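Local coordinates for protein putative prolyl-tRNA synthetase (Leishmania major, PDB 5XIL) that probably joins L-proline to its cognate tRNA at the expense of ATP, as a class II aminoacyl-tRNA synthetase of the parasite, at residues I123-L129 with I243-P248. Numbering follows the deposited sequence.
Sequences IRSHRDL and IRFQDP
F245 turns one side of its ring to the loop after helix 111-122, burying more surface than any other residue in this contact of that loop with the short strand 245-247. L129 CD1 lies over the ring face, 3.8 Å from the centroid of the F245 ring and 19° off its normal, a CH-pi contact; the two side chains cross at about a right angle. H126 meets the CD2 side obliquely, its CB 3.7 Å from F245 CD2. The ring reaches both because CG of F245 lies between its own backbone N and carbonyl carbon (chi1 63°). H126 in turn offers its imidazole face to P248, whose CB stands 3.7 Å from the centroid of the H126 ring, almost on the normal, while R127 CG lies against the opposite face, toward the rim. Buried I123 meets I243 CG2 through CD1 (3.6 Å) and lies near F245 CB through CG2 (4.3 Å); I243 also packs on Y119 and A120 of helix 111-122.

Three waters bridge the segments. One accepts from R244 N and probably shares its protons among several acceptors, I123 O included; another links R124 O to Q246 N; the third, 2.7 Å from Q246 O, donates to it and accepts from H126 N. Within the loop, R124 grips D128 side-on, NH2 to OD1 (2.7 Å) and NE to OD2, which also accepts from the backbone N of R124 and S125. With no direct hydrogen bond crossing, cohesion here in the class II core domain rests on F245, H126 and I123 packing, while waters serve backbone polar atoms of both segments.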
ATOM      1  N   ILE A 123     -12.555   1.958  23.966  1.00 21.75           N
ATOM      2  CA  ILE A 123     -11.769   1.806  25.185  1.00 20.30           C
ATOM      3  C   ILE A 123     -12.769   1.673  26.353  1.00 26.02           C
ATOM      4  O   ILE A 123     -13.213   2.664  26.918  1.00 23.61           O
ATOM      5  CB  ILE A 123     -10.797   2.941  25.398  1.00 20.13           C
ATOM      6  CG1 ILE A 123      -9.701   2.946  24.342  1.00 18.96           C
ATOM      7  CG2 ILE A 123     -10.163   2.933  26.777  1.00 18.66           C
ATOM      8  CD1 ILE A 123      -9.051   4.318  24.129  1.00 19.41           C
ATOM      9  N   ARG A 124     -13.064   0.427  26.701  1.00 27.30           N
ATOM     10  CA  ARG A 124     -14.061   0.092  27.724  1.00 29.67           C
ATOM     11  C   ARG A 124     -13.410  -0.118  29.037  1.00 26.99           C
ATOM     12  O   ARG A 124     -14.057   0.054  30.042  1.00 30.55           O
ATOM     13  CB  ARG A 124     -14.853  -1.171  27.336  1.00 32.84           C
ATOM     14  CG  ARG A 124     -15.712  -0.975  26.091  1.00 37.55           C
ATOM     15  CD  ARG A 124     -15.951  -2.289  25.350  1.00 40.40           C
ATOM     16  NE  ARG A 124     -14.687  -2.952  25.009  1.00 46.94           N
ATOM     17  CZ  ARG A 124     -14.562  -4.196  24.537  1.00 51.39           C
ATOM     18  NH1 ARG A 124     -15.640  -4.958  24.307  1.00 60.03           N
ATOM     19  NH2 ARG A 124     -13.348  -4.687  24.283  1.00 43.59           N
ATOM     20  N   SER A 125     -12.124  -0.469  29.042  1.00 24.58           N
ATOM     21  CA  SER A 125     -11.366  -0.682  30.261  1.00 23.07           C
ATOM     22  C   SER A 125      -9.885  -0.660  29.904  1.00 23.36           C
ATOM     23  O   SER A 125      -9.533  -0.586  28.710  1.00 24.25           O
ATOM     24  CB  SER A 125     -11.742  -2.046  30.866  1.00 25.68           C
ATOM     25  OG  SER A 125     -11.073  -3.120  30.185  1.00 24.30           O
ATOM     26  N   HIS A 126      -9.034  -0.759  30.891  1.00 22.62           N
ATOM     27  CA  HIS A 126      -7.635  -0.745  30.650  1.00 25.73           C
ATOM     28  C   HIS A 126      -7.197  -1.871  29.719  1.00 25.92           C
ATOM     29  O   HIS A 126      -6.210  -1.751  29.069  1.00 25.00           O
ATOM     30  CB  HIS A 126      -6.879  -0.894  31.945  1.00 29.06           C
ATOM     31  CG  HIS A 126      -6.875  -2.298  32.456  1.00 39.29           C
ATOM     32  ND1 HIS A 126      -7.943  -2.867  33.106  1.00 45.24           N
ATOM     33  CD2 HIS A 126      -5.938  -3.261  32.378  1.00 45.92           C
ATOM     34  CE1 HIS A 126      -7.656  -4.116  33.417  1.00 43.39           C
ATOM     35  NE2 HIS A 126      -6.445  -4.379  32.984  1.00 42.16           N
ATOM     36  N   ARG A 127      -7.974  -2.947  29.643  1.00 25.53           N
ATOM     37  CA  ARG A 127      -7.584  -4.093  28.864  1.00 25.57           C
ATOM     38  C   ARG A 127      -7.659  -3.794  27.339  1.00 24.45           C
ATOM     39  O   ARG A 127      -7.121  -4.528  26.537  1.00 22.58           O
ATOM     40  CB  ARG A 127      -8.528  -5.243  29.165  1.00 28.18           C
ATOM     41  CG  ARG A 127      -8.562  -5.623  30.646  1.00 32.46           C
ATOM     42  CD  ARG A 127      -9.470  -6.823  30.869  1.00 38.94           C
ATOM     43  NE  ARG A 127     -10.884  -6.531  30.588  1.00 39.94           N
ATOM     44  CZ  ARG A 127     -11.694  -5.882  31.420  1.00 42.67           C
ATOM     45  NH1 ARG A 127     -11.223  -5.444  32.579  1.00 41.42           N
ATOM     46  NH2 ARG A 127     -12.967  -5.647  31.079  1.00 45.05           N
ATOM     47  N   ASP A 128      -8.347  -2.738  26.955  1.00 23.74           N
ATOM     48  CA  ASP A 128      -8.399  -2.309  25.549  1.00 23.03           C
ATOM     49  C   ASP A 128      -7.212  -1.443  25.103  1.00 19.58           C
ATOM     50  O   ASP A 128      -7.088  -1.134  23.941  1.00 23.82           O
ATOM     51  CB  ASP A 128      -9.709  -1.589  25.282  1.00 22.95           C
ATOM     52  CG  ASP A 128     -10.917  -2.468  25.576  1.00 30.69           C
ATOM     53  OD1 ASP A 128     -10.958  -3.598  25.029  1.00 27.74           O
ATOM     54  OD2 ASP A 128     -11.829  -2.049  26.351  1.00 28.49           O
ATOM     55  N   LEU A 129      -6.305  -1.125  25.986  1.00 18.16           N
ATOM     56  CA  LEU A 129      -5.196  -0.247  25.653  1.00 19.07           C
ATOM     57  C   LEU A 129      -3.992  -1.099  25.441  1.00 19.29           C
ATOM     58  O   LEU A 129      -3.855  -2.103  26.099  1.00 22.30           O
ATOM     59  CB  LEU A 129      -4.933   0.724  26.783  1.00 17.93           C
ATOM     60  CG  LEU A 129      -6.040   1.750  27.069  1.00 17.64           C
ATOM     61  CD1 LEU A 129      -5.690   2.557  28.278  1.00 18.59           C
ATOM     62  CD2 LEU A 129      -6.276   2.646  25.868  1.00 18.98           C
ATOM     63  N   ILE A 243     -12.853   9.954  26.669  1.00 21.14           N
ATOM     64  CA  ILE A 243     -12.091   8.716  26.600  1.00 20.71           C
ATOM     65  C   ILE A 243     -11.550   8.517  28.013  1.00 20.50           C
ATOM     66  O   ILE A 243     -10.875   9.386  28.571  1.00 18.85           O
ATOM     67  CB  ILE A 243     -10.959   8.799  25.591  1.00 18.62           C
ATOM     68  CG1 ILE A 243     -11.511   9.209  24.218  1.00 18.74           C
ATOM     69  CG2 ILE A 243     -10.261   7.414  25.443  1.00 19.00           C
ATOM     70  CD1 ILE A 243     -10.438   9.643  23.187  1.00 17.03           C
ATOM     71  N   ARG A 244     -11.932   7.392  28.620  1.00 21.70           N
ATOM     72  CA  ARG A 244     -11.662   7.145  30.020  1.00 22.00           C
ATOM     73  C   ARG A 244     -11.661   5.659  30.283  1.00 20.54           C
ATOM     74  O   ARG A 244     -12.288   4.929  29.568  1.00 17.32           O
ATOM     75  CB  ARG A 244     -12.771   7.791  30.861  1.00 29.65           C
ATOM     76  CG  ARG A 244     -14.164   7.499  30.247  1.00 36.25           C
ATOM     77  CD  ARG A 244     -15.330   8.030  31.057  1.00 45.68           C
ATOM     78  NE  ARG A 244     -15.359   7.324  32.341  1.00 53.82           N
ATOM     79  CZ  ARG A 244     -16.277   7.475  33.290  1.00 54.86           C
ATOM     80  NH1 ARG A 244     -17.291   8.314  33.130  1.00 58.21           N
ATOM     81  NH2 ARG A 244     -16.174   6.763  34.398  1.00 54.02           N
ATOM     82  N   PHE A 245     -10.962   5.243  31.329  1.00 17.82           N
ATOM     83  CA  PHE A 245     -11.079   3.901  31.822  1.00 20.73           C
ATOM     84  C   PHE A 245     -10.816   3.895  33.339  1.00 20.18           C
ATOM     85  O   PHE A 245     -10.113   4.749  33.878  1.00 18.66           O
ATOM     86  CB  PHE A 245     -10.083   2.983  31.078  1.00 19.73           C
ATOM     87  CG  PHE A 245      -8.644   3.356  31.298  1.00 19.93           C
ATOM     88  CD1 PHE A 245      -8.074   4.448  30.624  1.00 19.36           C
ATOM     89  CD2 PHE A 245      -7.842   2.638  32.189  1.00 20.51           C
ATOM     90  CE1 PHE A 245      -6.763   4.805  30.868  1.00 19.94           C
ATOM     91  CE2 PHE A 245      -6.527   2.996  32.420  1.00 20.57           C
ATOM     92  CZ  PHE A 245      -5.997   4.107  31.773  1.00 20.98           C
ATOM     93  N   GLN A 246     -11.363   2.897  34.019  1.00 21.18           N
ATOM     94  CA  GLN A 246     -11.094   2.757  35.466  1.00 20.48           C
ATOM     95  C   GLN A 246      -9.684   2.292  35.699  1.00 20.07           C
ATOM     96  O   GLN A 246      -9.156   1.417  34.968  1.00 20.92           O
ATOM     97  CB  GLN A 246     -12.073   1.748  36.116  1.00 21.62           C
ATOM     98  CG  GLN A 246     -13.538   2.197  36.107  1.00 26.43           C
ATOM     99  CD  GLN A 246     -13.699   3.593  36.656  1.00 28.83           C
ATOM    100  OE1 GLN A 246     -13.695   4.556  35.902  1.00 27.05           O
ATOM    101  NE2 GLN A 246     -13.776   3.717  37.988  1.00 29.63           N
ATOM    102  N   ASP A 247      -9.049   2.875  36.703  1.00 18.96           N
ATOM    103  CA  ASP A 247      -7.728   2.498  37.057  1.00 23.06           C
ATOM    104  C   ASP A 247      -7.766   1.026  37.505  1.00 21.89           C
ATOM    105  O   ASP A 247      -8.521   0.709  38.400  1.00 22.29           O
ATOM    106  CB  ASP A 247      -7.275   3.348  38.206  1.00 23.21           C
ATOM    107  CG  ASP A 247      -5.922   2.970  38.706  1.00 27.15           C
ATOM    108  OD1 ASP A 247      -5.429   1.874  38.405  1.00 28.25           O
ATOM    109  OD2 ASP A 247      -5.368   3.804  39.400  1.00 25.53           O
ATOM    110  N   PRO A 248      -7.035   0.127  36.832  1.00 26.08           N
ATOM    111  CA  PRO A 248      -7.107  -1.318  37.195  1.00 27.20           C
ATOM    112  C   PRO A 248      -6.640  -1.630  38.626  1.00 30.27           C
ATOM    113  O   PRO A 248      -7.036  -2.652  39.190  1.00 34.39           O
ATOM    114  CB  PRO A 248      -6.162  -1.971  36.198  1.00 28.84           C
ATOM    115  CG  PRO A 248      -5.170  -0.870  35.862  1.00 29.18           C
ATOM    116  CD  PRO A 248      -6.051   0.366  35.765  1.00 27.81           C
TER
HETATM  117  O   HOH W   1     -13.458   5.511  26.884  1.00 21.59           O
HETATM  118  O   HOH W   2     -13.248   1.077  32.596  1.00 24.69           O
HETATM  119  O   HOH W   3     -10.117  -0.521  33.313  1.00 20.12           O